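Lactaldehyde dehydrogenase (Escherichia coli, PDB 2IMP) catalyses the irreversible NAD-dependent oxidation of L-lactaldehyde to L-lactate in fucose and rhamnose breakdown, and also oxidises glycolaldehyde. Local coordinates at residues E102-F107 and W152-F157. Numbering follows the deposited sequence.
Sequences EVEVAF and WNFPFF. With NAI (1,4-dihydronicotinamide adenine dinucleotide), chain D; LAC (lactic acid), chain E.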
ATOM      1  N   GLU A 102     -14.504 -23.536 -23.653  1.00 18.58           N
ATOM      2  CA  GLU A 102     -14.297 -22.280 -24.358  1.00 20.15           C
ATOM      3  C   GLU A 102     -14.042 -21.112 -23.391  1.00 17.17           C
ATOM      4  O   GLU A 102     -13.152 -20.298 -23.608  1.00 16.77           O
ATOM      5  CB  GLU A 102     -15.506 -21.961 -25.240  1.00 22.66           C
ATOM      6  CG  GLU A 102     -15.461 -22.650 -26.588  1.00 32.29           C
ATOM      7  CD  GLU A 102     -16.722 -22.432 -27.399  1.00 37.19           C
ATOM      8  OE1 GLU A 102     -17.218 -21.281 -27.438  1.00 38.54           O
ATOM      9  OE2 GLU A 102     -17.204 -23.415 -28.007  1.00 38.46           O
ATOM     10  N   VAL A 103     -14.840 -21.045 -22.330  1.00 17.34           N
ATOM     11  CA  VAL A 103     -14.655 -20.007 -21.334  1.00 17.42           C
ATOM     12  C   VAL A 103     -13.274 -20.118 -20.652  1.00 17.04           C
ATOM     13  O   VAL A 103     -12.553 -19.127 -20.522  1.00 14.45           O
ATOM     14  CB  VAL A 103     -15.771 -20.055 -20.265  1.00 17.99           C
ATOM     15  CG1 VAL A 103     -15.428 -19.134 -19.105  1.00 18.88           C
ATOM     16  CG2 VAL A 103     -17.096 -19.621 -20.889  1.00 20.43           C
ATOM     17  N   GLU A 104     -12.910 -21.333 -20.242  1.00 16.51           N
ATOM     18  CA  GLU A 104     -11.609 -21.527 -19.620  1.00 16.04           C
ATOM     19  C   GLU A 104     -10.448 -21.000 -20.500  1.00 14.80           C
ATOM     20  O   GLU A 104      -9.567 -20.292 -20.017  1.00 13.78           O
ATOM     21  CB  GLU A 104     -11.359 -23.005 -19.312  1.00 14.38           C
ATOM     22  CG  GLU A 104     -10.070 -23.216 -18.526  1.00 15.39           C
ATOM     23  CD  GLU A 104      -9.744 -24.677 -18.265  1.00 16.19           C
ATOM     24  OE1 GLU A 104     -10.645 -25.528 -18.405  1.00 15.76           O
ATOM     25  OE2 GLU A 104      -8.584 -24.966 -17.905  1.00 16.65           O
ATOM     26  N   VAL A 105     -10.465 -21.352 -21.784  1.00 14.26           N
ATOM     27  CA  VAL A 105      -9.426 -20.893 -22.701  1.00 13.26           C
ATOM     28  C   VAL A 105      -9.377 -19.353 -22.841  1.00 13.50           C
ATOM     29  O   VAL A 105      -8.316 -18.740 -22.724  1.00 10.35           O
ATOM     30  CB  VAL A 105      -9.595 -21.532 -24.100  1.00 14.54           C
ATOM     31  CG1 VAL A 105      -8.591 -20.919 -25.090  1.00 11.66           C
ATOM     32  CG2 VAL A 105      -9.376 -23.046 -24.005  1.00 13.96           C
ATOM     33  N   ALA A 106     -10.535 -18.744 -23.089  1.00 14.96           N
ATOM     34  CA  ALA A 106     -10.597 -17.295 -23.199  1.00 13.71           C
ATOM     35  C   ALA A 106     -10.163 -16.602 -21.879  1.00 13.94           C
ATOM     36  O   ALA A 106      -9.423 -15.621 -21.895  1.00 12.09           O
ATOM     37  CB  ALA A 106     -12.004 -16.867 -23.578  1.00 15.30           C
ATOM     38  N   PHE A 107     -10.627 -17.142 -20.755  1.00 13.54           N
ATOM     39  CA  PHE A 107     -10.273 -16.606 -19.442  1.00 14.10           C
ATOM     40  C   PHE A 107      -8.757 -16.706 -19.165  1.00 14.62           C
ATOM     41  O   PHE A 107      -8.154 -15.786 -18.613  1.00 14.16           O
ATOM     42  CB  PHE A 107     -11.036 -17.352 -18.341  1.00 16.36           C
ATOM     43  CG  PHE A 107     -10.799 -16.808 -16.954  1.00 17.70           C
ATOM     44  CD1 PHE A 107     -11.324 -15.576 -16.575  1.00 19.47           C
ATOM     45  CD2 PHE A 107     -10.060 -17.533 -16.022  1.00 18.57           C
ATOM     46  CE1 PHE A 107     -11.107 -15.070 -15.281  1.00 21.60           C
ATOM     47  CE2 PHE A 107      -9.837 -17.035 -14.726  1.00 18.27           C
ATOM     48  CZ  PHE A 107     -10.362 -15.810 -14.358  1.00 17.90           C
ATOM     49  N   TRP A 152      -6.468 -32.138 -12.742  1.00 15.41           N
ATOM     50  CA  TRP A 152      -7.231 -32.360 -13.974  1.00 18.04           C
ATOM     51  C   TRP A 152      -8.354 -31.334 -14.231  1.00 18.54           C
ATOM     52  O   TRP A 152      -8.794 -31.171 -15.368  1.00 17.48           O
ATOM     53  CB  TRP A 152      -7.860 -33.751 -13.994  1.00 18.62           C
ATOM     54  CG  TRP A 152      -8.769 -33.975 -12.865  1.00 21.33           C
ATOM     55  CD1 TRP A 152      -8.435 -34.499 -11.743  1.00 20.56           C
ATOM     56  CD2 TRP A 152     -10.155 -33.608 -12.755  1.00 21.68           C
ATOM     57  NE1 TRP A 152      -9.498 -34.531 -10.858  1.00 21.92           N
ATOM     58  CE2 TRP A 152     -10.578 -33.994 -11.463  1.00 23.25           C
ATOM     59  CE3 TRP A 152     -11.065 -33.019 -13.609  1.00 23.94           C
ATOM     60  CZ2 TRP A 152     -11.873 -33.781 -11.001  1.00 23.47           C
ATOM     61  CZ3 TRP A 152     -12.350 -32.805 -13.155  1.00 25.56           C
ATOM     62  CH2 TRP A 152     -12.747 -33.196 -11.858  1.00 26.05           C
ATOM     63  N   ASN A 153      -8.818 -30.676 -13.170  1.00 19.15           N
ATOM     64  CA  ASN A 153      -9.869 -29.667 -13.290  1.00 21.07           C
ATOM     65  C   ASN A 153      -9.285 -28.279 -13.649  1.00 20.04           C
ATOM     66  O   ASN A 153      -8.337 -27.820 -13.012  1.00 18.64           O
ATOM     67  CB  ASN A 153     -10.667 -29.585 -11.984  1.00 24.08           C
ATOM     68  CG  ASN A 153     -12.017 -28.915 -12.169  1.00 29.69           C
ATOM     69  OD1 ASN A 153     -12.803 -29.309 -13.032  1.00 32.43           O
ATOM     70  ND2 ASN A 153     -12.297 -27.900 -11.354  1.00 33.24           N
ATOM     71  N   PHE A 154      -9.861 -27.619 -14.651  1.00 18.94           N
ATOM     72  CA  PHE A 154      -9.317 -26.342 -15.106  1.00 18.34           C
ATOM     73  C   PHE A 154      -7.797 -26.457 -15.346  1.00 17.34           C
ATOM     74  O   PHE A 154      -7.018 -25.588 -14.950  1.00 14.93           O
ATOM     75  CB  PHE A 154      -9.587 -25.230 -14.086  1.00 20.77           C
ATOM     76  CG  PHE A 154     -11.030 -24.828 -13.991  1.00 25.02           C
ATOM     77  CD1 PHE A 154     -11.904 -25.509 -13.151  1.00 25.95           C
ATOM     78  CD2 PHE A 154     -11.529 -23.800 -14.786  1.00 25.75           C
ATOM     79  CE1 PHE A 154     -13.251 -25.155 -13.083  1.00 26.78           C
ATOM     80  CE2 PHE A 154     -12.873 -23.441 -14.724  1.00 27.29           C
ATOM     81  CZ  PHE A 154     -13.736 -24.129 -13.879  1.00 25.13           C
ATOM     82  N   PRO A 155      -7.377 -27.548 -16.009  1.00 16.30           N
ATOM     83  CA  PRO A 155      -5.973 -27.830 -16.312  1.00 15.11           C
ATOM     84  C   PRO A 155      -5.236 -26.727 -17.090  1.00 14.67           C
ATOM     85  O   PRO A 155      -4.085 -26.417 -16.785  1.00 15.51           O
ATOM     86  CB  PRO A 155      -6.049 -29.133 -17.099  1.00 13.95           C
ATOM     87  CG  PRO A 155      -7.329 -28.962 -17.861  1.00 14.86           C
ATOM     88  CD  PRO A 155      -8.259 -28.450 -16.779  1.00 15.37           C
ATOM     89  N   PHE A 156      -5.899 -26.162 -18.096  1.00 14.04           N
ATOM     90  CA  PHE A 156      -5.286 -25.119 -18.902  1.00 12.27           C
ATOM     91  C   PHE A 156      -5.089 -23.814 -18.113  1.00 12.94           C
ATOM     92  O   PHE A 156      -3.982 -23.269 -18.046  1.00 12.36           O
ATOM     93  CB  PHE A 156      -6.137 -24.853 -20.146  1.00 12.95           C
ATOM     94  CG  PHE A 156      -5.426 -24.080 -21.220  1.00 13.60           C
ATOM     95  CD1 PHE A 156      -4.291 -24.605 -21.837  1.00 11.00           C
ATOM     96  CD2 PHE A 156      -5.875 -22.817 -21.604  1.00 12.77           C
ATOM     97  CE1 PHE A 156      -3.626 -23.890 -22.842  1.00 14.43           C
ATOM     98  CE2 PHE A 156      -5.218 -22.094 -22.608  1.00 11.54           C
ATOM     99  CZ  PHE A 156      -4.086 -22.626 -23.220  1.00 12.63           C
ATOM    100  N   PHE A 157      -6.175 -23.330 -17.515  1.00 11.79           N
ATOM    101  CA  PHE A 157      -6.103 -22.125 -16.713  1.00 11.11           C
ATOM    102  C   PHE A 157      -5.018 -22.213 -15.621  1.00 11.49           C
ATOM    103  O   PHE A 157      -4.228 -21.288 -15.440  1.00 12.26           O
ATOM    104  CB  PHE A 157      -7.457 -21.845 -16.055  1.00 11.61           C
ATOM    105  CG  PHE A 157      -7.395 -20.808 -14.970  1.00 12.47           C
ATOM    106  CD1 PHE A 157      -6.943 -19.520 -15.244  1.00 11.93           C
ATOM    107  CD2 PHE A 157      -7.773 -21.122 -13.668  1.00 11.47           C
ATOM    108  CE1 PHE A 157      -6.861 -18.561 -14.238  1.00 14.26           C
ATOM    109  CE2 PHE A 157      -7.697 -20.171 -12.654  1.00 13.95           C
ATOM    110  CZ  PHE A 157      -7.243 -18.889 -12.936  1.00 12.75           C
TER
HETATM  111  PA  NAI D 506      -4.203 -34.873  -7.237  0.50 26.44           P
HETATM  112  O1A NAI D 506      -3.525 -34.346  -6.042  0.50 29.52           O
HETATM  113  O2A NAI D 506      -4.437 -36.387  -7.175  0.50 27.21           O
HETATM  114  O5B NAI D 506      -3.343 -34.502  -8.531  0.50 24.58           O
HETATM  115  C5B NAI D 506      -2.949 -33.179  -8.863  0.50 19.43           C
HETATM  116  C4B NAI D 506      -1.471 -33.109  -9.279  0.50 15.44           C
HETATM  117  O4B NAI D 506      -0.609 -33.503  -8.210  0.50 12.67           O
HETATM  118  C3B NAI D 506      -1.100 -34.021 -10.459  0.50 13.56           C
HETATM  119  O3B NAI D 506      -0.252 -33.323 -11.367  0.50 13.82           O
HETATM  120  C2B NAI D 506      -0.449 -35.208  -9.777  0.50 11.93           C
HETATM  121  O2B NAI D 506       0.396 -35.987 -10.582  0.50 12.63           O
HETATM  122  C1B NAI D 506       0.260 -34.558  -8.616  0.50 13.34           C
HETATM  123  N9A NAI D 506       0.531 -35.484  -7.477  0.50 12.70           N
HETATM  124  C8A NAI D 506      -0.246 -36.505  -6.931  0.50 11.76           C
HETATM  125  N7A NAI D 506       0.444 -37.074  -5.897  0.50 12.60           N
HETATM  126  C5A NAI D 506       1.634 -36.445  -5.774  0.50 12.38           C
HETATM  127  C6A NAI D 506       2.724 -36.610  -4.894  0.50 13.56           C
HETATM  128  N6A NAI D 506       2.704 -37.550  -3.950  0.50 13.95           N
HETATM  129  N1A NAI D 506       3.844 -35.776  -5.024  0.50 13.21           N
HETATM  130  C2A NAI D 506       3.881 -34.783  -6.014  0.50 11.45           C
HETATM  131  N3A NAI D 506       2.792 -34.625  -6.886  0.50 11.41           N
HETATM  132  C4A NAI D 506       1.691 -35.439  -6.761  0.50 12.26           C
HETATM  133  O3  NAI D 506      -5.581 -34.058  -7.334  0.50 32.48           O
HETATM  134  PN  NAI D 506      -6.630 -34.040  -8.559  0.50 38.95           P
HETATM  135  O1N NAI D 506      -5.949 -33.751  -9.834  0.50 38.81           O
HETATM  136  O2N NAI D 506      -7.748 -33.121  -8.155  0.50 38.34           O
HETATM  137  O5D NAI D 506      -7.183 -35.560  -8.494  0.50 38.29           O
HETATM  138  C5D NAI D 506      -6.835 -36.596  -9.379  0.50 41.04           C
HETATM  139  C4D NAI D 506      -7.545 -37.842  -8.901  0.50 43.57           C
HETATM  140  O4D NAI D 506      -7.025 -38.969  -9.599  0.50 43.78           O
HETATM  141  C3D NAI D 506      -7.604 -38.311  -7.429  0.50 44.70           C
HETATM  142  O3D NAI D 506      -8.891 -38.072  -6.892  0.50 44.16           O
HETATM  143  C2D NAI D 506      -7.248 -39.775  -7.448  0.50 44.88           C
HETATM  144  O2D NAI D 506      -8.041 -40.546  -6.575  0.50 44.82           O
HETATM  145  C1D NAI D 506      -7.410 -40.135  -8.904  0.50 44.46           C
HETATM  146  N1N NAI D 506      -6.586 -41.338  -9.252  0.50 45.88           N
HETATM  147  C2N NAI D 506      -5.250 -41.124  -9.607  0.50 47.82           C
HETATM  148  C3N NAI D 506      -4.429 -42.232  -9.950  0.50 47.47           C
HETATM  149  C7N NAI D 506      -2.983 -42.023 -10.341  0.50 47.42           C
HETATM  150  O7N NAI D 506      -2.213 -43.131 -10.672  0.50 48.37           O
HETATM  151  N7N NAI D 506      -2.400 -40.823 -10.386  0.50 48.15           N
HETATM  152  C4N NAI D 506      -4.999 -43.548  -9.923  0.50 47.42           C
HETATM  153  C5N NAI D 506      -6.363 -43.744  -9.557  0.50 47.29           C
HETATM  154  C6N NAI D 506      -7.149 -42.618  -9.223  0.50 46.83           C
HETATM  155  C   LAC E 508     -10.390 -22.960  -8.725  0.52 43.24           C
HETATM  156  CA  LAC E 508     -10.035 -24.372  -9.084  0.52 43.22           C
HETATM  157  CB  LAC E 508      -9.843 -24.481 -10.607  0.52 43.15           C
HETATM  158  O   LAC E 508      -9.649 -22.304  -7.994  0.52 44.13           O
HETATM  159  OHN LAC E 508      -8.793 -24.741  -8.460  0.52 42.25           O
HETATM  160  OXT LAC E 508     -11.539 -22.439  -9.171  0.52 43.85           O
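Glu104 carries the contact, reaching from helix 98-116 to the first turn of helix 155-168. Its CG is anti to the backbone N (chi1 -174°), and the chain runs on extended, which brings the carboxylate to the backbone of Phe154 to Phe157. OE2 accepts a nearly straight hydrogen bond from Phe157 N (2.9 Å, 171°) through its anti lone pair. Phe156 N lies 2.9 Å from Glu104 OE2. OE2 also sits 3.4 Å from Pro155 N, which has no hydrogen to give. The other oxygen, OE1, forms a salt bridge with Lys96, whose amine also makes a cation-pi contact with the Phe154 ring. The buried carboxylate is thus held at both oxygens, and its negative charge would suit the positive end of the helix dipole. Val105 adds a looser apolar contact, with CG2 4.3 Å from Phe156 CD2. Phe107, three residues on from Glu104, meets Phe157. Phe107 CE2 lies over one face of the Phe157 ring, 3.4 Å from Phe157 CE1. The ring planes are inclined at 54°. Tyr111 packs edge-to-face on Phe157, which also lies beside Arg161, a lactate-binding residue. The second segment reaches both ligands: Phe154 CD1 touches the lactate methyl CB at 3.4 Å, while Trp152 N makes a weak hydrogen bond to the dinucleotide phosphate oxygen O1N. This Trp-Asn-Phe-Pro loop, leading from strand 134-149 into helix 155-168, belongs to the aldehyde dehydrogenase fold and here joins the cofactor site to the substrate pocket.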